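Local atomic coordinates of glycerate 2-kinase (PDB entry 1X3L), a protein that catalyses the ATP-dependent, divalent-metal-assisted phosphorylation of D-glycerate to 2-phosphoglycerate, and also accepts other nucleotides or pyrophosphate as phosphate donor. Residues F137-E141 / H172-K177; K340-E346 / H403-L409. All coordinates share one frame; numbering follows the deposited sequence.

Contact 1 of 2, residues F137-E141 / H172-K177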
ATOM      1  N   PHE A 137       6.995  13.855  -4.611  1.00 35.87           N
ATOM      2  CA  PHE A 137       6.525  15.099  -4.022  1.00 36.18           C
ATOM      3  C   PHE A 137       7.486  15.560  -2.935  1.00 36.75           C
ATOM      4  O   PHE A 137       7.399  15.114  -1.790  1.00 37.01           O
ATOM      5  CB  PHE A 137       5.142  14.851  -3.426  1.00 35.52           C
ATOM      6  CG  PHE A 137       4.393  16.091  -3.070  1.00 34.37           C
ATOM      7  CD1 PHE A 137       3.758  16.841  -4.054  1.00 33.83           C
ATOM      8  CD2 PHE A 137       4.272  16.483  -1.741  1.00 33.56           C
ATOM      9  CE1 PHE A 137       3.003  17.963  -3.715  1.00 32.49           C
ATOM     10  CE2 PHE A 137       3.519  17.605  -1.395  1.00 32.04           C
ATOM     11  CZ  PHE A 137       2.885  18.343  -2.382  1.00 31.53           C
ATOM     12  N   GLU A 138       8.400  16.455  -3.293  1.00 37.93           N
ATOM     13  CA  GLU A 138       9.375  16.943  -2.331  1.00 39.10           C
ATOM     14  C   GLU A 138       9.849  18.368  -2.583  1.00 38.61           C
ATOM     15  O   GLU A 138       9.968  18.816  -3.723  1.00 38.42           O
ATOM     16  CB  GLU A 138      10.582  15.997  -2.289  1.00 41.29           C
ATOM     17  CG  GLU A 138      11.700  16.445  -1.351  1.00 45.75           C
ATOM     18  CD  GLU A 138      11.210  16.742   0.059  1.00 47.53           C
ATOM     19  OE1 GLU A 138      10.636  15.842   0.701  1.00 49.36           O
ATOM     20  OE2 GLU A 138      11.402  17.878   0.532  1.00 51.15           O
ATOM     21  N   LEU A 139      10.108  19.070  -1.486  1.00 38.83           N
ATOM     22  CA  LEU A 139      10.589  20.441  -1.510  1.00 39.79           C
ATOM     23  C   LEU A 139      11.476  20.619  -0.279  1.00 39.46           C
ATOM     24  O   LEU A 139      10.984  20.720   0.842  1.00 39.41           O
ATOM     25  CB  LEU A 139       9.411  21.420  -1.456  1.00 40.79           C
ATOM     26  CG  LEU A 139       9.764  22.907  -1.535  1.00 44.89           C
ATOM     27  CD1 LEU A 139      10.540  23.185  -2.820  1.00 44.60           C
ATOM     28  CD2 LEU A 139       8.493  23.743  -1.482  1.00 45.12           C
ATOM     29  N   PRO A 140      12.803  20.637  -0.473  1.00 39.71           N
ATOM     30  CA  PRO A 140      13.762  20.799   0.626  1.00 39.65           C
ATOM     31  C   PRO A 140      13.589  22.113   1.392  1.00 38.65           C
ATOM     32  O   PRO A 140      13.068  23.086   0.853  1.00 38.09           O
ATOM     33  CB  PRO A 140      15.115  20.721  -0.082  1.00 39.86           C
ATOM     34  CG  PRO A 140      14.823  19.855  -1.278  1.00 40.90           C
ATOM     35  CD  PRO A 140      13.506  20.415  -1.749  1.00 40.20           C
ATOM     36  N   GLU A 141      14.019  22.128   2.651  1.00 38.45           N
ATOM     37  CA  GLU A 141      13.930  23.324   3.481  1.00 39.40           C
ATOM     38  C   GLU A 141      14.867  24.406   2.933  1.00 39.62           C
ATOM     39  O   GLU A 141      15.642  24.152   2.009  1.00 39.46           O
ATOM     40  CB  GLU A 141      14.293  22.992   4.929  1.00 39.77           C
ATOM     41  CG  GLU A 141      13.167  22.342   5.735  1.00 40.18           C
ATOM     42  CD  GLU A 141      11.980  23.273   5.955  1.00 42.99           C
ATOM     43  OE1 GLU A 141      12.170  24.510   5.917  1.00 42.77           O
ATOM     44  OE2 GLU A 141      10.856  22.773   6.182  1.00 44.05           O
ATOM     45  N   HIS A 172      12.756  16.292   8.696  1.00 35.25           N
ATOM     46  CA  HIS A 172      13.222  17.571   9.226  1.00 35.60           C
ATOM     47  C   HIS A 172      14.013  18.460   8.268  1.00 36.05           C
ATOM     48  O   HIS A 172      14.608  19.448   8.691  1.00 36.93           O
ATOM     49  CB  HIS A 172      14.016  17.354  10.519  1.00 33.90           C
ATOM     50  CG  HIS A 172      13.155  16.998  11.691  1.00 35.21           C
ATOM     51  ND1 HIS A 172      12.676  15.722  11.904  1.00 33.94           N
ATOM     52  CD2 HIS A 172      12.615  17.767  12.667  1.00 34.99           C
ATOM     53  CE1 HIS A 172      11.877  15.722  12.956  1.00 33.30           C
ATOM     54  NE2 HIS A 172      11.822  16.950  13.436  1.00 34.70           N
ATOM     55  N   ILE A 173      14.027  18.112   6.983  1.00 36.23           N
ATOM     56  CA  ILE A 173      14.709  18.931   5.981  1.00 36.62           C
ATOM     57  C   ILE A 173      13.818  19.050   4.755  1.00 36.83           C
ATOM     58  O   ILE A 173      14.282  19.346   3.653  1.00 36.82           O
ATOM     59  CB  ILE A 173      16.078  18.355   5.559  1.00 37.56           C
ATOM     60  CG1 ILE A 173      15.931  16.908   5.094  1.00 38.35           C
ATOM     61  CG2 ILE A 173      17.062  18.476   6.713  1.00 38.04           C
ATOM     62  CD1 ILE A 173      17.232  16.304   4.603  1.00 37.40           C
ATOM     63  N   SER A 174      12.527  18.824   4.975  1.00 34.82           N
ATOM     64  CA  SER A 174      11.527  18.911   3.926  1.00 35.55           C
ATOM     65  C   SER A 174      10.437  19.888   4.349  1.00 35.35           C
ATOM     66  O   SER A 174      10.013  19.891   5.499  1.00 36.22           O
ATOM     67  CB  SER A 174      10.904  17.536   3.674  1.00 33.99           C
ATOM     68  OG  SER A 174       9.735  17.654   2.880  1.00 32.92           O
ATOM     69  N   LYS A 175       9.970  20.705   3.413  1.00 35.31           N
ATOM     70  CA  LYS A 175       8.932  21.678   3.717  1.00 34.97           C
ATOM     71  C   LYS A 175       7.518  21.109   3.645  1.00 33.71           C
ATOM     72  O   LYS A 175       6.559  21.785   4.019  1.00 33.23           O
ATOM     73  CB  LYS A 175       9.057  22.880   2.773  1.00 38.72           C
ATOM     74  CG  LYS A 175      10.376  23.635   2.925  1.00 43.04           C
ATOM     75  CD  LYS A 175      10.418  24.907   2.076  1.00 48.94           C
ATOM     76  CE  LYS A 175       9.355  25.913   2.499  1.00 51.11           C
ATOM     77  NZ  LYS A 175       9.413  27.156   1.667  1.00 55.25           N
ATOM     78  N   VAL A 176       7.375  19.869   3.184  1.00 32.14           N
ATOM     79  CA  VAL A 176       6.041  19.277   3.077  1.00 32.10           C
ATOM     80  C   VAL A 176       5.827  17.973   3.853  1.00 31.39           C
ATOM     81  O   VAL A 176       4.690  17.591   4.143  1.00 30.55           O
ATOM     82  CB  VAL A 176       5.665  19.045   1.596  1.00 32.23           C
ATOM     83  CG1 VAL A 176       5.511  20.386   0.891  1.00 34.74           C
ATOM     84  CG2 VAL A 176       6.724  18.210   0.909  1.00 29.73           C
ATOM     85  N   LYS A 177       6.913  17.293   4.191  1.00 29.47           N
ATOM     86  CA  LYS A 177       6.814  16.039   4.925  1.00 29.85           C
ATOM     87  C   LYS A 177       6.668  16.284   6.425  1.00 29.71           C
ATOM     88  O   LYS A 177       6.791  17.416   6.886  1.00 28.86           O
ATOM     89  CB  LYS A 177       8.052  15.184   4.646  1.00 28.51           C
ATOM     90  CG  LYS A 177       8.123  14.665   3.216  1.00 28.22           C
ATOM     91  CD  LYS A 177       9.492  14.081   2.908  1.00 27.70           C
ATOM     92  CE  LYS A 177       9.482  13.282   1.610  1.00 29.86           C
ATOM     93  NZ  LYS A 177       8.907  14.040   0.472  1.00 28.77           N
TER

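Contact 2 of 2, residues K340-E346 / H403-L409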
ATOM      1  N   LYS A 340      12.338 -20.333 -10.824  1.00 39.44           N
ATOM      2  CA  LYS A 340      11.315 -19.342 -11.149  1.00 37.34           C
ATOM      3  C   LYS A 340      10.169 -19.470 -10.143  1.00 34.47           C
ATOM      4  O   LYS A 340       9.723 -20.577  -9.847  1.00 33.46           O
ATOM      5  CB  LYS A 340      10.799 -19.588 -12.573  1.00 37.94           C
ATOM      6  CG  LYS A 340      10.139 -18.385 -13.242  1.00 42.05           C
ATOM      7  CD  LYS A 340       9.668 -18.743 -14.653  1.00 44.59           C
ATOM      8  CE  LYS A 340       9.389 -17.502 -15.500  1.00 47.58           C
ATOM      9  NZ  LYS A 340       8.379 -16.593 -14.892  1.00 49.95           N
ATOM     10  N   GLY A 341       9.698 -18.341  -9.620  1.00 32.39           N
ATOM     11  CA  GLY A 341       8.617 -18.386  -8.650  1.00 30.09           C
ATOM     12  C   GLY A 341       8.535 -17.145  -7.783  1.00 28.41           C
ATOM     13  O   GLY A 341       9.147 -16.127  -8.098  1.00 29.49           O
ATOM     14  N   GLY A 342       7.772 -17.234  -6.692  1.00 27.03           N
ATOM     15  CA  GLY A 342       7.603 -16.109  -5.786  1.00 25.28           C
ATOM     16  C   GLY A 342       6.909 -16.515  -4.491  1.00 24.94           C
ATOM     17  O   GLY A 342       6.505 -17.667  -4.352  1.00 24.46           O
ATOM     18  N   PRO A 343       6.725 -15.582  -3.536  1.00 24.70           N
ATOM     19  CA  PRO A 343       6.076 -15.867  -2.247  1.00 25.45           C
ATOM     20  C   PRO A 343       4.715 -16.566  -2.331  1.00 25.39           C
ATOM     21  O   PRO A 343       4.558 -17.692  -1.860  1.00 26.85           O
ATOM     22  CB  PRO A 343       5.968 -14.487  -1.597  1.00 24.62           C
ATOM     23  CG  PRO A 343       7.118 -13.720  -2.205  1.00 27.23           C
ATOM     24  CD  PRO A 343       7.049 -14.149  -3.653  1.00 23.77           C
ATOM     25  N   ASN A 344       3.737 -15.895  -2.931  1.00 24.38           N
ATOM     26  CA  ASN A 344       2.389 -16.457  -3.020  1.00 25.13           C
ATOM     27  C   ASN A 344       2.358 -17.789  -3.784  1.00 24.71           C
ATOM     28  O   ASN A 344       1.605 -18.700  -3.466  1.00 24.72           O
ATOM     29  CB  ASN A 344       1.495 -15.433  -3.718  1.00 24.25           C
ATOM     30  CG  ASN A 344       1.250 -14.280  -2.783  1.00 28.76           C
ATOM     31  OD1 ASN A 344       0.788 -14.448  -1.660  1.00 28.09           O
ATOM     32  ND2 ASN A 344       1.592 -13.073  -3.267  1.00 25.23           N
ATOM     33  N   GLN A 345       3.206 -17.942  -4.794  1.00 24.60           N
ATOM     34  CA  GLN A 345       3.254 -19.211  -5.506  1.00 25.45           C
ATOM     35  C   GLN A 345       3.765 -20.296  -4.558  1.00 25.34           C
ATOM     36  O   GLN A 345       3.312 -21.440  -4.617  1.00 26.35           O
ATOM     37  CB  GLN A 345       4.170 -19.107  -6.719  1.00 27.40           C
ATOM     38  CG  GLN A 345       3.620 -18.197  -7.812  1.00 29.57           C
ATOM     39  CD  GLN A 345       4.672 -17.856  -8.841  1.00 33.72           C
ATOM     40  OE1 GLN A 345       5.121 -18.717  -9.600  1.00 33.83           O
ATOM     41  NE2 GLN A 345       5.088 -16.596  -8.861  1.00 33.82           N
ATOM     42  N   GLU A 346       4.697 -19.947  -3.675  1.00 24.01           N
ATOM     43  CA  GLU A 346       5.205 -20.951  -2.746  1.00 26.42           C
ATOM     44  C   GLU A 346       4.200 -21.258  -1.636  1.00 23.83           C
ATOM     45  O   GLU A 346       4.142 -22.380  -1.145  1.00 23.89           O
ATOM     46  CB  GLU A 346       6.569 -20.531  -2.170  1.00 27.92           C
ATOM     47  CG  GLU A 346       7.720 -20.930  -3.091  1.00 31.16           C
ATOM     48  CD  GLU A 346       9.090 -20.890  -2.424  1.00 35.81           C
ATOM     49  OE1 GLU A 346       9.163 -21.059  -1.188  1.00 35.20           O
ATOM     50  OE2 GLU A 346      10.099 -20.711  -3.144  1.00 35.19           O
ATOM     51  N   HIS A 403      13.167 -23.586  -5.085  1.00 36.75           N
ATOM     52  CA  HIS A 403      12.462 -22.327  -5.316  1.00 35.00           C
ATOM     53  C   HIS A 403      12.091 -22.182  -6.787  1.00 34.09           C
ATOM     54  O   HIS A 403      12.383 -21.179  -7.433  1.00 35.27           O
ATOM     55  CB  HIS A 403      13.329 -21.153  -4.859  1.00 36.77           C
ATOM     56  CG  HIS A 403      13.590 -21.151  -3.386  1.00 38.87           C
ATOM     57  ND1 HIS A 403      12.580 -21.040  -2.454  1.00 38.61           N
ATOM     58  CD2 HIS A 403      14.737 -21.310  -2.682  1.00 39.05           C
ATOM     59  CE1 HIS A 403      13.092 -21.133  -1.239  1.00 39.60           C
ATOM     60  NE2 HIS A 403      14.398 -21.298  -1.349  1.00 39.33           N
ATOM     61  N   ASN A 404      11.423 -23.203  -7.299  1.00 32.47           N
ATOM     62  CA  ASN A 404      11.006 -23.240  -8.689  1.00 32.16           C
ATOM     63  C   ASN A 404       9.502 -23.554  -8.731  1.00 30.95           C
ATOM     64  O   ASN A 404       9.039 -24.307  -9.593  1.00 29.17           O
ATOM     65  CB  ASN A 404      11.823 -24.334  -9.390  1.00 32.68           C
ATOM     66  CG  ASN A 404      11.771 -24.241 -10.894  1.00 33.56           C
ATOM     67  OD1 ASN A 404      11.827 -23.152 -11.466  1.00 35.71           O
ATOM     68  ND2 ASN A 404      11.688 -25.393 -11.551  1.00 35.68           N
ATOM     69  N   SER A 405       8.742 -22.969  -7.801  1.00 27.68           N
ATOM     70  CA  SER A 405       7.301 -23.229  -7.723  1.00 26.46           C
ATOM     71  C   SER A 405       6.517 -22.815  -8.972  1.00 26.25           C
ATOM     72  O   SER A 405       5.497 -23.417  -9.287  1.00 26.81           O
ATOM     73  CB  SER A 405       6.695 -22.549  -6.488  1.00 24.60           C
ATOM     74  OG  SER A 405       6.886 -21.144  -6.527  1.00 25.31           O
ATOM     75  N   TYR A 406       6.988 -21.797  -9.682  1.00 25.82           N
ATOM     76  CA  TYR A 406       6.296 -21.352 -10.892  1.00 29.46           C
ATOM     77  C   TYR A 406       6.143 -22.500 -11.888  1.00 30.18           C
ATOM     78  O   TYR A 406       5.062 -22.723 -12.434  1.00 31.35           O
ATOM     79  CB  TYR A 406       7.068 -20.211 -11.563  1.00 29.55           C
ATOM     80  CG  TYR A 406       6.415 -19.660 -12.826  1.00 31.00           C
ATOM     81  CD1 TYR A 406       5.595 -18.534 -12.775  1.00 30.29           C
ATOM     82  CD2 TYR A 406       6.651 -20.246 -14.076  1.00 30.19           C
ATOM     83  CE1 TYR A 406       5.033 -17.990 -13.932  1.00 30.60           C
ATOM     84  CE2 TYR A 406       6.088 -19.711 -15.246  1.00 28.44           C
ATOM     85  CZ  TYR A 406       5.285 -18.582 -15.162  1.00 32.12           C
ATOM     86  OH  TYR A 406       4.743 -18.022 -16.298  1.00 32.22           O
ATOM     87  N   GLU A 407       7.230 -23.231 -12.120  1.00 30.88           N
ATOM     88  CA  GLU A 407       7.209 -24.333 -13.072  1.00 31.12           C
ATOM     89  C   GLU A 407       6.271 -25.469 -12.680  1.00 31.65           C
ATOM     90  O   GLU A 407       5.682 -26.124 -13.546  1.00 31.48           O
ATOM     91  CB  GLU A 407       8.627 -24.876 -13.271  1.00 34.53           C
ATOM     92  CG  GLU A 407       9.614 -23.855 -13.820  1.00 39.30           C
ATOM     93  CD  GLU A 407       9.142 -23.232 -15.120  1.00 41.80           C
ATOM     94  OE1 GLU A 407       8.747 -23.987 -16.032  1.00 43.20           O
ATOM     95  OE2 GLU A 407       9.171 -21.988 -15.234  1.00 45.84           O
ATOM     96  N   ALA A 408       6.125 -25.713 -11.382  1.00 28.51           N
ATOM     97  CA  ALA A 408       5.241 -26.784 -10.931  1.00 29.40           C
ATOM     98  C   ALA A 408       3.788 -26.372 -11.105  1.00 29.04           C
ATOM     99  O   ALA A 408       2.993 -27.107 -11.690  1.00 30.31           O
ATOM    100  CB  ALA A 408       5.518 -27.129  -9.465  1.00 27.77           C
ATOM    101  N   LEU A 409       3.449 -25.192 -10.593  1.00 29.33           N
ATOM    102  CA  LEU A 409       2.084 -24.684 -10.690  1.00 27.92           C
ATOM    103  C   LEU A 409       1.647 -24.541 -12.144  1.00 27.88           C
ATOM    104  O   LEU A 409       0.484 -24.766 -12.471  1.00 25.21           O
ATOM    105  CB  LEU A 409       1.969 -23.330  -9.987  1.00 25.40           C
ATOM    106  CG  LEU A 409       2.141 -23.330  -8.460  1.00 25.40           C
ATOM    107  CD1 LEU A 409       2.095 -21.897  -7.944  1.00 22.66           C
ATOM    108  CD2 LEU A 409       1.037 -24.174  -7.809  1.00 24.16           C
TER
HETATM  109  O   HOH W   1       6.245 -15.125 -15.905  1.00 40.59           O
HETATM  110  O   HOH W   2       9.404 -20.804  -5.943  1.00 29.97           O

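Contact 1 of 2, residues F137-E141 / H172-K177
Glu-138 and Lys-177 meet in a buried salt bridge beside a single beta bridge, Pro-140 with Ser-174, joining the two loops that follow helices 133-136 and 163-171. Two backbone bonds flank this non-hydrogen-bonded antiparallel pair. Lys-175 N donates to Leu-139 O at 2.8 Å with an N-H...O angle of 175°, whereas Glu-141 N reaches Ile-173 O at 3.0 Å from above the carbonyl plane.

The tight part lies round the Glu-138 carboxylate. Its chain leaves the backbone with CG anti to N (chi1 178°) and then bends at chi2, which turns the two oxygens to different partners. Lys-177 NZ meets OE1 on the anti side, 25° out of the carboxylate plane, and also donates to Ser-134 O. Ser-174 OG gives its proton to the syn lone pair of Glu-138 OE2 at 2.9 Å. Beside this, CB and CG2 of Val-176 approach the Phe-137 ring obliquely, 4.0 Å from CE2, and Leu-181 touches both residues. The Phe-137 side chain is about 11 Å from that of Lys-58, probably a substrate-binding residue.

The partly exposed side is looser. The aliphatic chain of Lys-175 runs past Pro-140 and Glu-141, its CG 3.4 Å from Glu-141 OE2, yet Lys-175 NZ stays 5.7 Å from Glu-141 OE1, too far for a salt bridge. Ser-174 OG also closes an ST motif, accepting from Lys-177 N at 3.1 Å.

Contact 2 of 2, residues K340-E346 / H403-L409
The ammonium of Lys-340 sits squarely over one face of the Tyr-406 ring, a cation-pi contact with NZ 3.7 Å from the ring centroid and only 11° off its normal. The two side chains run alongside each other in the same direction. Lys-340 is extended as far as CE, and the turn at chi4 swings NZ over the ring; CE adds a CH-pi contact. A water accepts from NZ at 2.8 Å and makes a weak hydrogen bond with Tyr-406 OH.

At the edge of the same ring lies Gln-345 OE1, 3.1 Å from Tyr-406 CB, with the amide turned 68° from the ring plane. This buried oxygen has no hydrogen-bond partner in the model.

The backbones meet where the start of helix 405-411 reaches the loop leading into helix 343-351, whose N-cap is Gly-342, within the MOFRL family region. Tyr-406 N donates to Lys-340 O at 3.0 Å, and Lys-340 N in turn donates to an in-plane lone pair of Asn-404 OD1 at 2.9 Å. CB of Gln-345 packs against both Ser-405 OG and Leu-409 CD1, and Leu-349 extends this packing along helix 343-351.

His-403, the positive-phi residue of a Schellman motif, holds Glu-346. Its ND1 donates to the syn lone pair of Glu-346 OE2 at 2.6 Å, with an N-H...O angle of 175° and the carboxylate nearly coplanar with the imidazole. A second water donates to the same OE2 and accepts from Ser-405 N, 2.9 Å away.

Overall arrangement
The two contacts lie on opposite sides of the chain's centre, their centres 41 Å apart and their nearest atoms about 27 Å apart, in different family regions: contact 1 in DUF4147, contact 2 in MOFRL. They share no helix or strand. Contact 1 joins two loops and is mostly core, with nine of its eleven touching residues buried; contact 2 brings together the beginnings of two helices and is only partly buried, five of eleven. The lysine of 172-177 that enters the interior pairs with a carboxylate, whereas the partly exposed lysine of 340-346 lies on an aromatic face and binds water. The buried carboxylate of contact 2, Glu-346, takes a histidine N-H instead of an ammonium.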